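Local structure of lipolytic enzyme (Clostridium thermocellum, 2VPT) at residues T5-E17 with D59-I71. The protein is the catalytic domain of a cellulosomal family 3 carbohydrate esterase, an acetylxylan esterase that removes acetyl groups from xylan. Sequence-based numbering, arbitrary orientation. Where two conformers were deposited one is given.
Sequences TIKIMPVGDSCTE and DHEGHSGWTIPQI. With CA (calcium ion), chain B.
The His60 ring has Thr16 O over one face, and Glu17 CG meets its CE1 obliquely at 3.8 Å; the in-plane bond from Gly62 N to ND1, with Ser50 OG at NE2, holds the ring's rotation. Gly12 O lies near the edge of the His63 ring, which takes Trp66 CH2 over one face, near the rim. His63 CB and Gln70 NE2 lie over opposite faces of the indole, both toward the rim, and NE1 hydrogen-bonds to Glu23 of the second subunit. With its CG anti to the backbone N (chi1 -171°) and an extended chain, Glu17 reaches Ser64: OE1 accepts from Ser64 OG at 2.7 Å and from Ser64 N at 2.8 Å, the donors on opposite faces of the carboxylate plane. Strands 5-12 and 59-62 pair in parallel through Glu61 N to Pro10 O (2.8 Å) and Gly12 N to Glu61 O (3.2 Å); His63 N to Gly12 O continues the pattern. Helix 14-17 packs directly on Gly62, Glu17 N and Thr16 C taking the place of a CB. Asp13 N-caps this helix through OD1 to Cys15 N, while OD2 binds Tyr128 and a water shared with Trp66 O. Gly12-Asp13-Ser14 fits the nucleophile motif of GDSL/SGNH hydrolases; Ser14, hydrogen-bonded to His178, is consistent with the nucleophile of a Ser-His-Asp triad. At the far end Asp59 OD2 binds calcium with Asp43, Phe44 and Asp57. Strand 5-12 also pairs in parallel with strands 41-44 and 86-90, strand 48-49 runs antiparallel to 59-62, and Ile71 CG2 of helix 68-82 touches Val11 CG1 (3.8 Å), joining that helix to strand 5-12.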
loop_
_atom_site.group_PDB
_atom_site.type_symbol
_atom_site.label_atom_id
_atom_site.label_comp_id
_atom_site.label_asym_id
_atom_site.label_seq_id
_atom_site.Cartn_x
_atom_site.Cartn_y
_atom_site.Cartn_z
ATOM N N THR A 5 -19.513 8.824 16.326
ATOM C CA THR A 5 -18.496 8.341 15.378
ATOM C C THR A 5 -18.069 6.942 15.793
ATOM O O THR A 5 -17.746 6.713 16.957
ATOM C CB THR A 5 -17.257 9.256 15.307
ATOM O OG1 THR A 5 -17.628 10.534 14.766
ATOM C CG2 THR A 5 -16.175 8.651 14.411
ATOM N N ILE A 6 -18.099 6.028 14.823
ATOM C CA ILE A 6 -17.704 4.628 15.011
ATOM C C ILE A 6 -16.288 4.427 14.461
ATOM O O ILE A 6 -16.055 4.670 13.279
ATOM C CB ILE A 6 -18.656 3.667 14.244
ATOM C CG1 ILE A 6 -20.130 3.991 14.526
ATOM C CG2 ILE A 6 -18.351 2.202 14.596
ATOM C CD1 ILE A 6 -21.087 3.122 13.773
ATOM N N LYS A 7 -15.362 3.998 15.312
ATOM C CA LYS A 7 -13.999 3.655 14.884
ATOM C C LYS A 7 -13.977 2.196 14.454
ATOM O O LYS A 7 -14.308 1.298 15.241
ATOM C CB LYS A 7 -12.989 3.869 16.006
ATOM C CG LYS A 7 -12.750 5.339 16.346
ATOM C CD LYS A 7 -11.721 5.507 17.450
ATOM C CE LYS A 7 -11.342 6.969 17.642
ATOM N NZ LYS A 7 -10.234 7.156 18.630
ATOM N N ILE A 8 -13.610 1.966 13.201
ATOM C CA ILE A 8 -13.571 0.645 12.609
ATOM C C ILE A 8 -12.148 0.357 12.161
ATOM O O ILE A 8 -11.564 1.153 11.435
ATOM C CB ILE A 8 -14.499 0.523 11.385
ATOM C CG1 ILE A 8 -15.953 0.865 11.757
ATOM C CG2 ILE A 8 -14.381 -0.891 10.814
ATOM C CD1 ILE A 8 -16.942 0.861 10.589
HETATM N N MSE A 9 -11.583 -0.764 12.607
HETATM C CA MSE A 9 -10.245 -1.164 12.200
HETATM C C MSE A 9 -10.323 -2.309 11.200
HETATM O O MSE A 9 -10.643 -3.444 11.573
HETATM C CB MSE A 9 -9.423 -1.606 13.398
HETATM C CG MSE A 9 -7.968 -1.875 13.022
HETATM SE SE MSE A 9 -6.919 -2.518 14.489
HETATM C CE MSE A 9 -6.735 -1.436 14.916
ATOM N N PRO A 10 -10.019 -2.029 9.924
ATOM C CA PRO A 10 -9.911 -3.121 8.950
ATOM C C PRO A 10 -8.593 -3.865 9.123
ATOM O O PRO A 10 -7.536 -3.270 8.966
ATOM C CB PRO A 10 -9.960 -2.396 7.590
ATOM C CG PRO A 10 -10.363 -0.996 7.903
ATOM C CD PRO A 10 -9.834 -0.718 9.270
ATOM N N VAL A 11 -8.667 -5.147 9.461
ATOM C CA VAL A 11 -7.490 -5.973 9.728
ATOM C C VAL A 11 -7.464 -7.092 8.688
ATOM O O VAL A 11 -8.439 -7.817 8.526
ATOM C CB VAL A 11 -7.532 -6.598 11.132
ATOM C CG1 VAL A 11 -6.334 -7.510 11.341
ATOM C CG2 VAL A 11 -7.574 -5.533 12.173
ATOM N N GLY A 12 -6.355 -7.254 7.977
ATOM C CA GLY A 12 -6.285 -8.335 7.026
ATOM C C GLY A 12 -4.979 -8.399 6.289
ATOM O O GLY A 12 -3.934 -7.911 6.772
ATOM N N ASP A 13 -5.058 -9.012 5.108
ATOM C CA ASP A 13 -3.909 -9.291 4.259
ATOM C C ASP A 13 -3.948 -8.403 3.013
ATOM O O ASP A 13 -4.415 -7.265 3.097
ATOM C CB ASP A 13 -3.836 -10.806 3.972
ATOM C CG ASP A 13 -5.098 -11.366 3.362
ATOM O OD1 ASP A 13 -5.854 -10.622 2.680
ATOM O OD2 ASP A 13 -5.353 -12.578 3.569
ATOM N N SER A 14 -3.469 -8.868 1.869
ATOM C CA SER A 14 -3.452 -8.001 0.698
ATOM C C SER A 14 -4.848 -7.640 0.218
ATOM O O SER A 14 -4.992 -6.679 -0.528
ATOM C CB SER A 14 -2.654 -8.575 -0.454
ATOM O OG SER A 14 -3.058 -9.869 -0.718
ATOM N N CYS A 15 -5.860 -8.416 0.608
ATOM C CA CYS A 15 -7.232 -8.103 0.229
ATOM C C CYS A 15 -7.790 -6.916 0.991
ATOM O O CYS A 15 -8.759 -6.305 0.545
ATOM C CB CYS A 15 -8.149 -9.307 0.405
ATOM S SG CYS A 15 -7.702 -10.763 -0.545
ATOM N N THR A 16 -7.206 -6.608 2.147
ATOM C CA THR A 16 -7.550 -5.419 2.934
ATOM C C THR A 16 -6.631 -4.242 2.621
ATOM O O THR A 16 -7.085 -3.090 2.556
ATOM C CB THR A 16 -7.566 -5.760 4.439
ATOM O OG1 THR A 16 -8.589 -6.742 4.673
ATOM C CG2 THR A 16 -7.844 -4.522 5.293
ATOM N N GLU A 17 -5.342 -4.509 2.415
ATOM C CA GLU A 17 -4.435 -3.452 1.983
ATOM C C GLU A 17 -4.817 -2.960 0.593
ATOM O O GLU A 17 -4.726 -1.758 0.315
ATOM C CB GLU A 17 -2.976 -3.902 2.050
ATOM C CG GLU A 17 -1.981 -2.760 1.807
ATOM C CD GLU A 17 -0.577 -3.062 2.295
ATOM O OE1 GLU A 17 -0.170 -4.247 2.313
ATOM O OE2 GLU A 17 0.111 -2.088 2.651
ATOM N N ASP A 59 -6.874 5.120 6.470
ATOM C CA ASP A 59 -6.221 4.354 7.530
ATOM C C ASP A 59 -6.714 2.917 7.580
ATOM O O ASP A 59 -7.895 2.650 7.373
ATOM C CB ASP A 59 -6.473 5.003 8.884
ATOM C CG ASP A 59 -6.101 6.466 8.900
ATOM O OD1 ASP A 59 -4.994 6.822 8.438
ATOM O OD2 ASP A 59 -6.937 7.268 9.367
ATOM N N HIS A 60 -5.811 1.987 7.873
ATOM C CA HIS A 60 -6.204 0.574 7.969
ATOM C C HIS A 60 -5.098 -0.262 8.612
ATOM O O HIS A 60 -4.014 0.243 8.904
ATOM C CB HIS A 60 -6.561 0.008 6.596
ATOM C CG HIS A 60 -5.425 -0.019 5.623
ATOM N ND1 HIS A 60 -4.520 -1.060 5.558
ATOM C CD2 HIS A 60 -5.048 0.866 4.668
ATOM C CE1 HIS A 60 -3.640 -0.814 4.600
ATOM N NE2 HIS A 60 -3.940 0.350 4.042
ATOM N N GLU A 61 -5.388 -1.551 8.825
ATOM C CA GLU A 61 -4.377 -2.538 9.270
ATOM C C GLU A 61 -4.393 -3.765 8.356
ATOM O O GLU A 61 -4.403 -4.922 8.815
ATOM C CB GLU A 61 -4.569 -2.964 10.726
ATOM C CG GLU A 61 -4.146 -1.965 11.763
ATOM C CD GLU A 61 -2.671 -1.627 11.833
ATOM O OE1 GLU A 61 -1.768 -2.215 11.171
ATOM O OE2 GLU A 61 -2.402 -0.644 12.531
ATOM N N GLY A 62 -4.383 -3.503 7.054
ATOM C CA GLY A 62 -4.190 -4.520 6.038
ATOM C C GLY A 62 -2.717 -4.647 5.723
ATOM O O GLY A 62 -2.041 -3.646 5.480
ATOM N N HIS A 63 -2.222 -5.884 5.735
ATOM C CA HIS A 63 -0.812 -6.182 5.516
ATOM C C HIS A 63 -0.645 -7.268 4.467
ATOM O O HIS A 63 -0.849 -8.451 4.748
ATOM C CB HIS A 63 -0.186 -6.634 6.838
ATOM C CG HIS A 63 -0.094 -5.540 7.845
ATOM N ND1 HIS A 63 -1.128 -5.167 8.684
ATOM C CD2 HIS A 63 0.912 -4.673 8.087
ATOM C CE1 HIS A 63 -0.744 -4.117 9.393
ATOM N NE2 HIS A 63 0.501 -3.828 9.076
ATOM N N SER A 64 -0.316 -6.865 3.243
ATOM C CA SER A 64 -0.079 -7.798 2.165
ATOM C C SER A 64 0.956 -8.830 2.588
ATOM O O SER A 64 1.988 -8.486 3.145
ATOM C CB SER A 64 0.403 -7.064 0.917
ATOM O OG SER A 64 -0.586 -6.155 0.474
ATOM N N GLY A 65 0.651 -10.089 2.316
ATOM C CA GLY A 65 1.571 -11.182 2.601
ATOM C C GLY A 65 1.370 -11.841 3.942
ATOM O O GLY A 65 1.967 -12.885 4.193
ATOM N N TRP A 66 0.524 -11.292 4.809
ATOM C CA TRP A 66 0.485 -11.755 6.192
ATOM C C TRP A 66 -0.480 -12.897 6.437
ATOM O O TRP A 66 -1.526 -13.011 5.802
ATOM C CB TRP A 66 0.187 -10.637 7.168
ATOM C CG TRP A 66 1.309 -9.678 7.382
ATOM C CD1 TRP A 66 2.220 -9.242 6.463
ATOM C CD2 TRP A 66 1.580 -8.960 8.589
ATOM N NE1 TRP A 66 3.053 -8.307 7.042
ATOM C CE2 TRP A 66 2.682 -8.119 8.343
ATOM C CE3 TRP A 66 1.003 -8.962 9.863
ATOM C CZ2 TRP A 66 3.204 -7.277 9.314
ATOM C CZ3 TRP A 66 1.538 -8.138 10.830
ATOM C CH2 TRP A 66 2.632 -7.312 10.559
ATOM N N THR A 67 -0.096 -13.718 7.414
ATOM C CA THR A 67 -0.860 -14.865 7.866
ATOM C C THR A 67 -1.478 -14.582 9.230
ATOM O O THR A 67 -1.141 -13.594 9.896
ATOM C CB THR A 67 0.081 -16.067 8.014
ATOM O OG1 THR A 67 1.088 -15.713 8.968
ATOM C CG2 THR A 67 0.726 -16.426 6.660
ATOM N N ILE A 68 -2.372 -15.471 9.652
ATOM C CA ILE A 68 -2.987 -15.393 10.961
ATOM C C ILE A 68 -1.991 -15.198 12.116
ATOM O O ILE A 68 -2.174 -14.296 12.924
ATOM C CB ILE A 68 -3.913 -16.623 11.198
ATOM C CG1 ILE A 68 -5.190 -16.465 10.364
ATOM C CG2 ILE A 68 -4.255 -16.776 12.660
ATOM C CD1 ILE A 68 -5.979 -17.730 10.156
ATOM N N PRO A 69 -0.950 -16.048 12.222
ATOM C CA PRO A 69 -0.042 -15.853 13.355
ATOM C C PRO A 69 0.730 -14.533 13.327
ATOM O O PRO A 69 1.064 -13.985 14.384
ATOM C CB PRO A 69 0.893 -17.076 13.280
ATOM C CG PRO A 69 0.767 -17.620 11.933
ATOM C CD PRO A 69 -0.624 -17.265 11.454
ATOM N N GLN A 70 0.975 -13.994 12.138
ATOM C CA GLN A 70 1.635 -12.700 12.052
ATOM C C GLN A 70 0.718 -11.576 12.544
ATOM O O GLN A 70 1.146 -10.685 13.258
ATOM C CB GLN A 70 2.097 -12.437 10.632
ATOM C CG GLN A 70 3.150 -13.386 10.147
ATOM C CD GLN A 70 3.502 -13.017 8.747
ATOM O OE1 GLN A 70 2.781 -13.329 7.821
ATOM N NE2 GLN A 70 4.573 -12.244 8.590
ATOM N N ILE A 71 -0.548 -11.633 12.153
ATOM C CA ILE A 71 -1.544 -10.735 12.708
ATOM C C ILE A 71 -1.608 -10.900 14.233
ATOM O O ILE A 71 -1.556 -9.916 14.968
ATOM C CB ILE A 71 -2.939 -10.976 12.097
ATOM C CG1 ILE A 71 -2.930 -10.660 10.594
ATOM C CG2 ILE A 71 -3.999 -10.162 12.824
ATOM C CD1 ILE A 71 -2.804 -9.159 10.200
HETATM CA CA CA B . -9.174 7.509 10.136
HETATM O O HOH W 1 -4.059 -14.266 5.201
HETATM O O HOH W 2 -1.331 -11.237 0.843
HETATM O O HOH W 3 -8.999 9.767 9.636
HETATM O O HOH W 4 -7.735 7.730 12.041
#